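Local coordinates for protein beta-N-acetylglucosaminidase (Thermotoga maritima, PDB 3WO8) that probably hydrolyses terminal non-reducing N-acetyl-D-hexosamine residues from N-acetyl-beta-D-hexosaminides, as a TIM-barrel glycosidase of glycosyl hydrolase family 3, at residues B[59-62]-B[63-67]; B[146-149]-B[150-154]; B[153-156]-B[157-161]; B[234-237]-B[238-242]; B[333-336]-B[337-341]. One frame throughout, in Å; residues are numbered along the deposited sequence.

Contact 1: B[59-62]-B[63-67]; sequences FMSF and LSKEG
Ser61 O is gripped by two backbone amides. Lys65 N arrives almost straight, 3.2 Å from Ser61 O with an N-H...O angle of 176°, whereas Ser64 N adds a weak second bond. The better bond of Ser64 N goes to Met60 O, so this amide is shared between two carbonyls near the C-terminal end of the helix. Leu63 N to Phe59 O and Glu66 N to Phe62 O complete the helical pattern. Two aromatic rings each take a side chain from four residues further on. Leu63 CD1 lies over one face of the Phe59 ring, 4.3 Å from its centroid and offset toward the rim, while Leu63 CD2 leans on Phe59 CE1 at 4.0 Å. In Phe62, CG stands anti to the backbone N (chi1 171°), and the methylene Glu66 CG covers one face of the ring, 3.4 Å from Phe62 CZ. The carboxylate plane of Glu66 lies 26° from that of the ring, the Glu66 chain, bent at chi2, crossing Phe62 at a slant. Gly67, whose N bonds Leu63 O, then leaves the helix with a positive phi. Phe59 and Leu63 both press on Ile43, and Leu63 also reaches Ile71, which places helix 53-66 as the crossover between the adjacent parallel strands 42-45 and 70-72: a beta-alpha-beta unit of the TIM barrel.

Contact 2: B[146-149]-B[150-154]; sequences DPKI and VAEHG
Ile149 O takes two bonds from His153, one from the main chain and one from the ring, in the opening turns of a helix that is N-capped by an aspartate. His153 N lies nearly along the Ile149 C=O direction, 2.9 Å from Ile149 O. His153 ND1 reaches Ile149 O at 2.8 Å from above the carbonyl plane, and that oxygen falls within 1° of the imidazole plane. The ring is brought back over the preceding turn because CG is anti to the carbonyl carbon of its own residue (chi1 -73°). Ile149 CG2 packs alongside, 3.5 Å from His153 ND1, the two side chains pointing the same way, and this helps to fix the turn of the ring. Further out, His153 NE2 is hydrogen-bonded to Asn98 O and the ring meets that of Tyr143. With a carbonyl oxygen at each ring nitrogen, the doubly protonated form would probably be favoured. The next layer is the helix start itself, held by Glu152 N to Lys148 O, Ala151 N to Pro147 O and Val150 N to Asp146 O. Pro147, in the first turn, and Val150 rest on Leu129, and Val150 also touches Pro204 of helix 203-211. The capping bond runs from Lys148 N to Asp146 OD1 at 3.0 Å, the amide standing above the carboxylate plane, 56° out of it.

Contact 3: B[153-156]-B[157-161]; sequences HGAR and ACEGY
Glu159 reaches back along the helix toward Arg156, and its chain can be traced atom by atom. Glu159 CB rests 3.4 Å from Arg156 O. Because chi1 (-73°) sets CG beside the backbone N, Glu159 CG passes 3.3 Å from Ala155 O, and the chain then runs out extended to its carboxylate. There Glu159 OE1 is held by two nitrogens of one guanidinium: Arg156 NH2 at 2.8 Å, nearly in line with the C-O bond, and Arg156 NE at 3.0 Å, on the syn side. The grip is side-on and lies close to the guanidinium plane, but both bonds go to one oxygen and the two flat groups are turned 56° apart. Glu159 OE2 forms a salt bridge with Arg211 NH1, while Arg156 NH1 pairs with Asp101, so a charge chain runs across the helix. Replacing Glu159 by an alanine removes this carboxylate and is likely to leave the Arg156 guanidinium less firmly held in its place and Arg211 NH1 without this salt bridge. Helix 147-164 lies here between two neighbours: Arg156 and Ala157 face helix 100-117, Ala155 and Cys158 pack on Val208 of helix 203-211, and Cys158 also touches Ile170 of barrel strand 167-173.

Contact 4: B[234-237]-B[238-242]; sequences LSEK and IITDV
Ser235 lays its CB and OG along the Ile238 side chain, with Ser235 OG 3.2 Å from Ile238 CG1. OG, anti to its own main-chain nitrogen (chi1 160°), also accepts a weak N-cap bond from Ile238 N and is hydrogen-bonded to Asp228 OD2. Ser235 O serves two amides: Ile239 N at 2.9 Å, nearly in line with the C=O bond, and Ile238 N at 3.1 Å, well above the carbonyl plane. The first turns are then widened in pi fashion. Asp241 N bonds Glu236 O at 3.0 Å and Val242 N bonds Lys237 O, each five residues back, while Thr240 N keeps only a weak bond to Glu236 O. Beside the widened turn two acids meet: Glu236 OE2 lies 3.0 Å from Asp241 OD2, their carboxylates turned 75° to each other. Such a pair would be expected to raise the proton affinity of one member, the more so as Glu245 is also near. Lys237 gives little relief, for its extended chain carries NZ 6.9 Å from Asp241 OD2, and it is the CA and CG end of Lys237 that passes close to that oxygen. An alanine at Asp241 removes the carboxylate bordering Glu236 OE2, and the Glu236 side chain would probably be freer to turn. On the buried side of the helix, Ile238 packs on Phe173 of strand 167-173, and Ile239 and Thr240 meet Ala279 at the end of helix 269-279, Thr240 OG1 bonding its O.

Contact 5: B[333-336]-B[337-341]; sequences VGFL and ADVSM
The backbone here is a helix settling into its regular pattern: Asp338 N makes only a weak bond to Gly334 O at 3.4 Å, whereas Val339 N meets Phe335 O at 2.7 Å with an N-H...O angle of 166°, and Ser340 N follows with Leu336 O at 2.9 Å. Phe335 and Val339, one turn apart, lie side by side and point the same way. Phe335 CD2 touches Val339 CG2 at 3.9 Å, an oblique approach to the ring, and the same methyl sits 3.2 Å from Phe335 O. The aromatic ring owes its place to chi1 of 77°, which puts CG between the backbone N and the carbonyl carbon, the crowded position. Leu336 CG, of the next residue, stands 3.9 Å above the ring plane, over its centre, so the ring is bordered by two aliphatic neighbours. Ala337 CB rests 3.3 Å from Gly334 O. Ser340 OG also turns back to Leu336 O, but the modelled separation is too short to be trusted. Asp338 directs OD1 at Lys65 and Ser61, in a long, weak ion pair and a weak hydrogen bond. Across the dimer interface, Arg105 of the second subunit makes a cation-pi contact with Phe335, and Asn98 ND2 of that subunit bonds Val339 O. Within its own chain, helix 334-342 packs through Val333, Leu336 and Ala337 on helix 53-66 of the barrel, and through Ser340 and Met341 on helix 462-471, and thus lies between the two.

How the contacts relate
Contacts 3 and 5 are buried, whereas contacts 1, 2 and 4 are only partly buried. Contacts 2 and 3 are successive parts of helix 147-164 and share His153 and Gly154; the first is shaped by a cap and a ring-to-carbonyl bond, the second by a salt bridge within the helix that is extended to both neighbouring helices. Contact 4, also at a capped helix start, differs in its widened turn and like charges. Contacts 1 and 5 touch, their centres 11 Å apart, joining a barrel helix to the helix beyond the barrel, and both rest largely on aromatic and aliphatic packing. Of the five, contact 5 alone meets the second subunit, whose Asn98 corresponds to the residue beside His153 in contact 2.

Contact 1: B[59-62]-B[63-67]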
loop_
_atom_site.group_PDB
_atom_site.type_symbol
_atom_site.label_atom_id
_atom_site.label_comp_id
_atom_site.label_asym_id
_atom_site.label_seq_id
_atom_site.Cartn_x
_atom_site.Cartn_y
_atom_site.Cartn_z
ATOM N N PHE B 59 1.301 16.141 5.599
ATOM C CA PHE B 59 1.035 16.121 7.025
ATOM C C PHE B 59 2.262 15.608 7.755
ATOM O O PHE B 59 2.641 16.142 8.751
ATOM C CB PHE B 59 -0.229 15.282 7.319
ATOM C CG PHE B 59 -0.888 15.544 8.667
ATOM C CD1 PHE B 59 -0.454 16.542 9.526
ATOM C CD2 PHE B 59 -1.957 14.763 9.058
ATOM C CE1 PHE B 59 -1.059 16.729 10.745
ATOM C CE2 PHE B 59 -2.588 14.955 10.255
ATOM C CZ PHE B 59 -2.137 15.936 11.108
ATOM N N MET B 60 2.910 14.580 7.244
ATOM C CA MET B 60 4.068 13.994 7.944
ATOM C C MET B 60 5.240 14.956 7.838
ATOM O O MET B 60 6.027 15.098 8.746
ATOM C CB MET B 60 4.453 12.647 7.305
ATOM C CG MET B 60 3.489 11.508 7.584
ATOM S SD MET B 60 3.639 11.049 9.312
ATOM C CE MET B 60 2.629 9.586 9.373
ATOM N N SER B 61 5.382 15.593 6.692
ATOM C CA SER B 61 6.409 16.597 6.527
ATOM C C SER B 61 6.254 17.748 7.518
ATOM O O SER B 61 7.215 18.220 8.083
ATOM C CB SER B 61 6.319 17.199 5.141
ATOM O OG SER B 61 7.318 18.168 4.993
ATOM N N PHE B 62 5.027 18.219 7.674
ATOM C CA PHE B 62 4.685 19.211 8.674
ATOM C C PHE B 62 4.999 18.709 10.088
ATOM O O PHE B 62 5.639 19.426 10.855
ATOM C CB PHE B 62 3.206 19.602 8.554
ATOM C CG PHE B 62 2.718 20.453 9.673
ATOM C CD1 PHE B 62 2.969 21.820 9.678
ATOM C CD2 PHE B 62 2.025 19.889 10.738
ATOM C CE1 PHE B 62 2.524 22.626 10.713
ATOM C CE2 PHE B 62 1.588 20.681 11.786
ATOM C CZ PHE B 62 1.829 22.056 11.762
ATOM N N LEU B 63 4.562 17.517 10.452
ATOM C CA LEU B 63 4.755 17.095 11.826
ATOM C C LEU B 63 6.226 17.012 12.061
ATOM O O LEU B 63 6.745 17.255 13.167
ATOM C CB LEU B 63 4.137 15.748 12.089
ATOM C CG LEU B 63 2.627 15.799 12.013
ATOM C CD1 LEU B 63 2.027 14.400 11.915
ATOM C CD2 LEU B 63 2.078 16.539 13.227
ATOM N N SER B 64 6.931 16.694 10.997
ATOM C CA SER B 64 8.335 16.408 11.143
ATOM C C SER B 64 9.091 17.681 11.506
ATOM O O SER B 64 9.861 17.701 12.459
ATOM C CB SER B 64 8.874 15.791 9.856
ATOM O OG SER B 64 10.175 15.313 10.060
ATOM N N LYS B 65 8.867 18.727 10.718
ATOM C CA LYS B 65 9.401 20.072 10.973
ATOM C C LYS B 65 8.963 20.699 12.315
ATOM O O LYS B 65 9.704 21.495 12.855
ATOM C CB LYS B 65 8.995 21.028 9.845
ATOM C CG LYS B 65 9.640 20.740 8.490
ATOM C CD LYS B 65 9.444 21.926 7.534
ATOM C CE LYS B 65 8.887 21.528 6.171
ATOM N NZ LYS B 65 9.906 20.794 5.370
ATOM N N GLU B 66 7.780 20.331 12.817
ATOM C CA GLU B 66 7.154 20.938 14.012
ATOM C C GLU B 66 7.530 20.342 15.345
ATOM O O GLU B 66 7.401 21.017 16.329
ATOM C CB GLU B 66 5.613 20.845 13.951
ATOM C CG GLU B 66 4.919 22.012 13.274
ATOM C CD GLU B 66 5.043 23.327 14.035
ATOM O OE1 GLU B 66 5.205 24.375 13.367
ATOM O OE2 GLU B 66 4.969 23.317 15.284
ATOM N N GLY B 67 7.909 19.073 15.399
ATOM C CA GLY B 67 8.206 18.457 16.685
ATOM C C GLY B 67 8.251 16.938 16.786
ATOM O O GLY B 67 8.531 16.209 15.832
#

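Contact 2: B[146-149]-B[150-154]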
loop_
_atom_site.group_PDB
_atom_site.type_symbol
_atom_site.label_atom_id
_atom_site.label_comp_id
_atom_site.label_asym_id
_atom_site.label_seq_id
_atom_site.Cartn_x
_atom_site.Cartn_y
_atom_site.Cartn_z
ATOM N N ASP B 146 -11.202 -18.292 24.035
ATOM C CA ASP B 146 -10.316 -18.825 25.070
ATOM C C ASP B 146 -9.256 -17.786 25.406
ATOM O O ASP B 146 -8.436 -17.472 24.566
ATOM C CB ASP B 146 -9.661 -20.130 24.593
ATOM C CG ASP B 146 -8.612 -20.662 25.561
ATOM O OD1 ASP B 146 -8.437 -20.103 26.666
ATOM O OD2 ASP B 146 -7.953 -21.661 25.216
ATOM N N PRO B 147 -9.250 -17.268 26.649
ATOM C CA PRO B 147 -8.305 -16.195 27.027
ATOM C C PRO B 147 -6.834 -16.554 26.964
ATOM O O PRO B 147 -5.989 -15.666 26.857
ATOM C CB PRO B 147 -8.672 -15.905 28.491
ATOM C CG PRO B 147 -10.070 -16.373 28.640
ATOM C CD PRO B 147 -10.146 -17.603 27.772
ATOM N N LYS B 148 -6.552 -17.843 27.111
ATOM C CA LYS B 148 -5.203 -18.394 27.016
ATOM C C LYS B 148 -4.638 -17.963 25.659
ATOM O O LYS B 148 -3.601 -17.280 25.578
ATOM C CB LYS B 148 -5.284 -19.931 27.098
ATOM C CG LYS B 148 -4.067 -20.657 27.652
ATOM C CD LYS B 148 -4.421 -21.362 28.962
ATOM C CE LYS B 148 -4.581 -20.349 30.096
ATOM N NZ LYS B 148 -5.751 -20.636 30.960
ATOM N N ILE B 149 -5.393 -18.334 24.619
ATOM C CA ILE B 149 -5.054 -18.091 23.227
ATOM C C ILE B 149 -4.884 -16.597 22.919
ATOM O O ILE B 149 -3.897 -16.141 22.281
ATOM C CB ILE B 149 -6.135 -18.709 22.345
ATOM C CG1 ILE B 149 -6.013 -20.235 22.401
ATOM C CG2 ILE B 149 -5.974 -18.251 20.909
ATOM C CD1 ILE B 149 -7.189 -20.977 21.790
ATOM N N VAL B 150 -5.834 -15.829 23.415
ATOM C CA VAL B 150 -5.806 -14.380 23.249
ATOM C C VAL B 150 -4.525 -13.786 23.858
ATOM O O VAL B 150 -3.915 -12.855 23.307
ATOM C CB VAL B 150 -7.032 -13.712 23.902
ATOM C CG1 VAL B 150 -7.057 -12.213 23.597
ATOM C CG2 VAL B 150 -8.327 -14.397 23.464
ATOM N N ALA B 151 -4.121 -14.332 24.998
ATOM C CA ALA B 151 -2.938 -13.848 25.689
ATOM C C ALA B 151 -1.719 -14.041 24.821
ATOM O O ALA B 151 -0.941 -13.102 24.584
ATOM C CB ALA B 151 -2.766 -14.585 27.000
ATOM N N GLU B 152 -1.557 -15.270 24.345
ATOM C CA GLU B 152 -0.422 -15.606 23.518
ATOM C C GLU B 152 -0.392 -14.716 22.303
ATOM O O GLU B 152 0.574 -13.995 22.076
ATOM C CB GLU B 152 -0.458 -17.077 23.118
ATOM C CG GLU B 152 0.341 -17.970 24.073
ATOM C CD GLU B 152 -0.421 -19.223 24.498
ATOM O OE1 GLU B 152 -0.397 -19.574 25.707
ATOM O OE2 GLU B 152 -1.063 -19.844 23.628
ATOM N N HIS B 153 -1.473 -14.718 21.538
ATOM C CA HIS B 153 -1.454 -13.947 20.310
ATOM C C HIS B 153 -1.188 -12.467 20.594
ATOM O O HIS B 153 -0.378 -11.826 19.899
ATOM C CB HIS B 153 -2.716 -14.182 19.534
ATOM C CG HIS B 153 -2.764 -15.532 18.899
ATOM N ND1 HIS B 153 -3.195 -16.653 19.571
ATOM C CD2 HIS B 153 -2.443 -15.944 17.651
ATOM C CE1 HIS B 153 -3.154 -17.696 18.759
ATOM N NE2 HIS B 153 -2.700 -17.294 17.587
ATOM N N GLY B 154 -1.792 -11.953 21.662
ATOM C CA GLY B 154 -1.607 -10.562 22.036
ATOM C C GLY B 154 -0.162 -10.153 22.275
ATOM O O GLY B 154 0.286 -9.022 21.890
#

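Contact 3: B[153-156]-B[157-161]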
loop_
_atom_site.group_PDB
_atom_site.type_symbol
_atom_site.label_atom_id
_atom_site.label_comp_id
_atom_site.label_asym_id
_atom_site.label_seq_id
_atom_site.Cartn_x
_atom_site.Cartn_y
_atom_site.Cartn_z
ATOM N N HIS B 153 -1.473 -14.718 21.538
ATOM C CA HIS B 153 -1.454 -13.947 20.310
ATOM C C HIS B 153 -1.188 -12.467 20.594
ATOM O O HIS B 153 -0.378 -11.826 19.899
ATOM C CB HIS B 153 -2.716 -14.182 19.534
ATOM C CG HIS B 153 -2.764 -15.532 18.899
ATOM N ND1 HIS B 153 -3.195 -16.653 19.571
ATOM C CD2 HIS B 153 -2.443 -15.944 17.651
ATOM C CE1 HIS B 153 -3.154 -17.696 18.759
ATOM N NE2 HIS B 153 -2.700 -17.294 17.587
ATOM N N GLY B 154 -1.792 -11.953 21.662
ATOM C CA GLY B 154 -1.607 -10.562 22.036
ATOM C C GLY B 154 -0.162 -10.153 22.275
ATOM O O GLY B 154 0.286 -9.022 21.890
ATOM N N ALA B 155 0.573 -11.045 22.937
ATOM C CA ALA B 155 1.940 -10.706 23.317
ATOM C C ALA B 155 2.797 -10.872 22.102
ATOM O O ALA B 155 3.587 -9.984 21.779
ATOM C CB ALA B 155 2.450 -11.558 24.467
ATOM N N ARG B 156 2.589 -11.966 21.379
ATOM C CA ARG B 156 3.291 -12.128 20.086
ATOM C C ARG B 156 3.083 -10.901 19.180
ATOM O O ARG B 156 4.021 -10.415 18.548
ATOM C CB ARG B 156 2.830 -13.391 19.364
ATOM C CG ARG B 156 3.009 -14.675 20.172
ATOM C CD ARG B 156 4.303 -15.432 19.909
ATOM N NE ARG B 156 5.500 -14.587 19.822
ATOM C CZ ARG B 156 6.561 -14.880 19.048
ATOM N NH1 ARG B 156 6.586 -15.994 18.295
ATOM N NH2 ARG B 156 7.601 -14.053 19.004
ATOM N N ALA B 157 1.859 -10.378 19.172
ATOM C CA ALA B 157 1.525 -9.232 18.355
ATOM C C ALA B 157 2.246 -7.997 18.817
ATOM O O ALA B 157 2.788 -7.216 18.016
ATOM C CB ALA B 157 0.037 -8.987 18.411
ATOM N N CYS B 158 2.246 -7.801 20.129
ATOM C CA CYS B 158 2.918 -6.634 20.651
ATOM C C CYS B 158 4.413 -6.732 20.326
ATOM O O CYS B 158 5.025 -5.749 19.878
ATOM C CB CYS B 158 2.647 -6.485 22.137
ATOM S SG CYS B 158 0.953 -5.982 22.559
ATOM N N GLU B 159 4.982 -7.923 20.507
ATOM C CA GLU B 159 6.392 -8.168 20.171
ATOM C C GLU B 159 6.661 -7.824 18.713
ATOM O O GLU B 159 7.610 -7.085 18.407
ATOM C CB GLU B 159 6.770 -9.637 20.406
ATOM C CG GLU B 159 6.892 -10.047 21.878
ATOM C CD GLU B 159 6.791 -11.557 22.118
ATOM O OE1 GLU B 159 6.912 -12.343 21.144
ATOM O OE2 GLU B 159 6.576 -11.953 23.290
ATOM N N GLY B 160 5.805 -8.361 17.828
ATOM C CA GLY B 160 5.890 -8.087 16.385
ATOM C C GLY B 160 5.941 -6.598 16.066
ATOM O O GLY B 160 6.866 -6.107 15.403
ATOM N N TYR B 161 4.969 -5.858 16.582
ATOM C CA TYR B 161 4.889 -4.446 16.285
ATOM C C TYR B 161 6.115 -3.711 16.820
ATOM O O TYR B 161 6.592 -2.752 16.222
ATOM C CB TYR B 161 3.628 -3.831 16.897
ATOM C CG TYR B 161 2.310 -4.130 16.202
ATOM C CD1 TYR B 161 2.020 -3.609 14.942
ATOM C CD2 TYR B 161 1.323 -4.906 16.825
ATOM C CE1 TYR B 161 0.799 -3.882 14.312
ATOM C CE2 TYR B 161 0.102 -5.193 16.190
ATOM C CZ TYR B 161 -0.155 -4.676 14.934
ATOM O OH TYR B 161 -1.364 -4.914 14.313
#

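Contact 4: B[234-237]-B[238-242]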
loop_
_atom_site.group_PDB
_atom_site.type_symbol
_atom_site.label_atom_id
_atom_site.label_comp_id
_atom_site.label_asym_id
_atom_site.label_seq_id
_atom_site.Cartn_x
_atom_site.Cartn_y
_atom_site.Cartn_z
ATOM N N LEU B 234 -12.760 6.357 33.442
ATOM C CA LEU B 234 -12.769 7.419 34.469
ATOM C C LEU B 234 -12.649 6.927 35.944
ATOM O O LEU B 234 -12.730 7.741 36.894
ATOM C CB LEU B 234 -14.033 8.246 34.285
ATOM C CG LEU B 234 -14.271 8.831 32.880
ATOM C CD1 LEU B 234 -15.749 9.092 32.679
ATOM C CD2 LEU B 234 -13.491 10.123 32.671
ATOM N N SER B 235 -12.415 5.615 36.100
ATOM C CA SER B 235 -12.329 4.910 37.394
ATOM C C SER B 235 -10.905 4.815 37.956
ATOM O O SER B 235 -10.087 4.080 37.392
ATOM C CB SER B 235 -12.876 3.487 37.218
ATOM O OG SER B 235 -12.446 2.587 38.236
ATOM N N GLU B 236 -10.622 5.507 39.079
ATOM C CA GLU B 236 -9.336 5.320 39.825
ATOM C C GLU B 236 -9.242 3.910 40.459
ATOM O O GLU B 236 -8.157 3.347 40.566
ATOM C CB GLU B 236 -8.996 6.483 40.816
ATOM C CG GLU B 236 -9.392 6.331 42.289
ATOM C CD GLU B 236 -8.450 5.459 43.132
ATOM O OE1 GLU B 236 -7.227 5.721 43.194
ATOM O OE2 GLU B 236 -8.947 4.509 43.775
ATOM N N LYS B 237 -10.370 3.306 40.795
ATOM C CA LYS B 237 -10.358 1.900 41.167
ATOM C C LYS B 237 -9.857 0.967 40.086
ATOM O O LYS B 237 -9.398 -0.120 40.406
ATOM C CB LYS B 237 -11.737 1.415 41.605
ATOM C CG LYS B 237 -12.044 1.747 43.052
ATOM C CD LYS B 237 -13.421 1.288 43.503
ATOM C CE LYS B 237 -13.821 2.001 44.799
ATOM N NZ LYS B 237 -15.295 2.070 44.952
ATOM N N ILE B 238 -9.962 1.347 38.815
ATOM C CA ILE B 238 -9.517 0.465 37.721
ATOM C C ILE B 238 -8.147 0.924 37.216
ATOM O O ILE B 238 -7.182 0.198 37.242
ATOM C CB ILE B 238 -10.572 0.378 36.605
ATOM C CG1 ILE B 238 -11.804 -0.356 37.130
ATOM C CG2 ILE B 238 -10.054 -0.384 35.392
ATOM C CD1 ILE B 238 -13.013 -0.254 36.239
ATOM N N ILE B 239 -8.031 2.165 36.813
ATOM C CA ILE B 239 -6.743 2.638 36.314
ATOM C C ILE B 239 -5.620 2.624 37.388
ATOM O O ILE B 239 -4.528 2.141 37.124
ATOM C CB ILE B 239 -6.875 4.043 35.691
ATOM C CG1 ILE B 239 -7.820 3.977 34.474
ATOM C CG2 ILE B 239 -5.503 4.596 35.331
ATOM C CD1 ILE B 239 -7.949 5.276 33.696
ATOM N N THR B 240 -5.860 3.164 38.586
ATOM C CA THR B 240 -4.859 3.043 39.651
ATOM C C THR B 240 -4.870 1.686 40.385
ATOM O O THR B 240 -3.839 1.034 40.515
ATOM C CB THR B 240 -4.961 4.159 40.667
ATOM O OG1 THR B 240 -4.480 5.353 40.059
ATOM C CG2 THR B 240 -4.068 3.843 41.867
ATOM N N ASP B 241 -6.018 1.243 40.858
ATOM C CA ASP B 241 -6.003 0.073 41.740
ATOM C C ASP B 241 -5.761 -1.229 40.994
ATOM O O ASP B 241 -4.811 -1.934 41.309
ATOM C CB ASP B 241 -7.240 0.032 42.680
ATOM C CG ASP B 241 -7.330 1.297 43.605
ATOM O OD1 ASP B 241 -6.324 2.011 43.845
ATOM O OD2 ASP B 241 -8.435 1.600 44.069
ATOM N N VAL B 242 -6.577 -1.546 39.998
ATOM C CA VAL B 242 -6.342 -2.785 39.220
ATOM C C VAL B 242 -5.139 -2.741 38.237
ATOM O O VAL B 242 -4.508 -3.780 37.996
ATOM C CB VAL B 242 -7.597 -3.253 38.474
ATOM C CG1 VAL B 242 -7.862 -2.350 37.300
ATOM C CG2 VAL B 242 -7.444 -4.677 37.967
#

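Contact 5: B[333-336]-B[337-341]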
loop_
_atom_site.group_PDB
_atom_site.type_symbol
_atom_site.label_atom_id
_atom_site.label_comp_id
_atom_site.label_asym_id
_atom_site.label_seq_id
_atom_site.Cartn_x
_atom_site.Cartn_y
_atom_site.Cartn_z
ATOM N N VAL B 333 7.260 9.111 5.061
ATOM C CA VAL B 333 6.777 9.476 3.748
ATOM C C VAL B 333 6.876 11.022 3.476
ATOM O O VAL B 333 6.956 11.508 2.326
ATOM C CB VAL B 333 5.386 8.821 3.667
ATOM C CG1 VAL B 333 4.280 9.809 3.824
ATOM C CG2 VAL B 333 5.268 7.978 2.431
ATOM N N GLY B 334 6.969 11.771 4.565
ATOM C CA GLY B 334 7.228 13.199 4.541
ATOM C C GLY B 334 8.342 13.663 3.608
ATOM O O GLY B 334 8.240 14.759 2.981
ATOM N N PHE B 335 9.408 12.863 3.495
ATOM C CA PHE B 335 10.514 13.326 2.661
ATOM C C PHE B 335 10.037 13.424 1.235
ATOM O O PHE B 335 10.581 14.203 0.441
ATOM C CB PHE B 335 11.790 12.486 2.804
ATOM C CG PHE B 335 11.787 11.148 2.076
ATOM C CD1 PHE B 335 11.156 10.037 2.618
ATOM C CD2 PHE B 335 12.494 10.989 0.888
ATOM C CE1 PHE B 335 11.171 8.814 1.969
ATOM C CE2 PHE B 335 12.516 9.768 0.229
ATOM C CZ PHE B 335 11.866 8.680 0.776
ATOM N N LEU B 336 8.992 12.656 0.899
ATOM C CA LEU B 336 8.595 12.637 -0.469
ATOM C C LEU B 336 7.950 14.006 -0.811
ATOM O O LEU B 336 8.103 14.537 -1.898
ATOM C CB LEU B 336 7.723 11.408 -0.770
ATOM C CG LEU B 336 8.570 10.144 -0.811
ATOM C CD1 LEU B 336 7.772 8.852 -0.761
ATOM C CD2 LEU B 336 9.461 10.123 -2.039
ATOM N N ALA B 337 7.247 14.591 0.137
ATOM C CA ALA B 337 6.775 15.972 -0.054
ATOM C C ALA B 337 7.922 16.894 -0.395
ATOM O O ALA B 337 7.853 17.682 -1.345
ATOM C CB ALA B 337 6.064 16.467 1.196
ATOM N N ASP B 338 9.000 16.778 0.366
ATOM C CA ASP B 338 10.110 17.698 0.204
ATOM C C ASP B 338 10.759 17.450 -1.098
ATOM O O ASP B 338 11.088 18.421 -1.815
ATOM C CB ASP B 338 11.150 17.548 1.312
ATOM C CG ASP B 338 10.593 17.816 2.663
ATOM O OD1 ASP B 338 9.825 18.782 2.821
ATOM O OD2 ASP B 338 10.912 17.050 3.569
ATOM N N VAL B 339 10.954 16.167 -1.421
ATOM C CA VAL B 339 11.573 15.824 -2.691
ATOM C C VAL B 339 10.770 16.432 -3.822
ATOM O O VAL B 339 11.326 16.936 -4.780
ATOM C CB VAL B 339 11.654 14.314 -2.874
ATOM C CG1 VAL B 339 12.050 13.965 -4.302
ATOM C CG2 VAL B 339 12.666 13.752 -1.910
ATOM N N SER B 340 9.446 16.433 -3.691
ATOM C CA SER B 340 8.604 16.906 -4.771
ATOM C C SER B 340 8.710 18.405 -4.890
ATOM O O SER B 340 8.880 18.934 -6.012
ATOM C CB SER B 340 7.151 16.506 -4.571
ATOM O OG SER B 340 7.060 15.297 -3.825
ATOM N N MET B 341 8.591 19.077 -3.739
ATOM C CA MET B 341 8.740 20.531 -3.680
ATOM C C MET B 341 10.012 20.989 -4.389
ATOM O O MET B 341 9.977 21.836 -5.287
ATOM C CB MET B 341 8.782 21.026 -2.232
ATOM C CG MET B 341 8.779 22.564 -2.127
ATOM S SD MET B 341 7.319 23.395 -2.840
ATOM C CE MET B 341 7.808 24.265 -4.319
#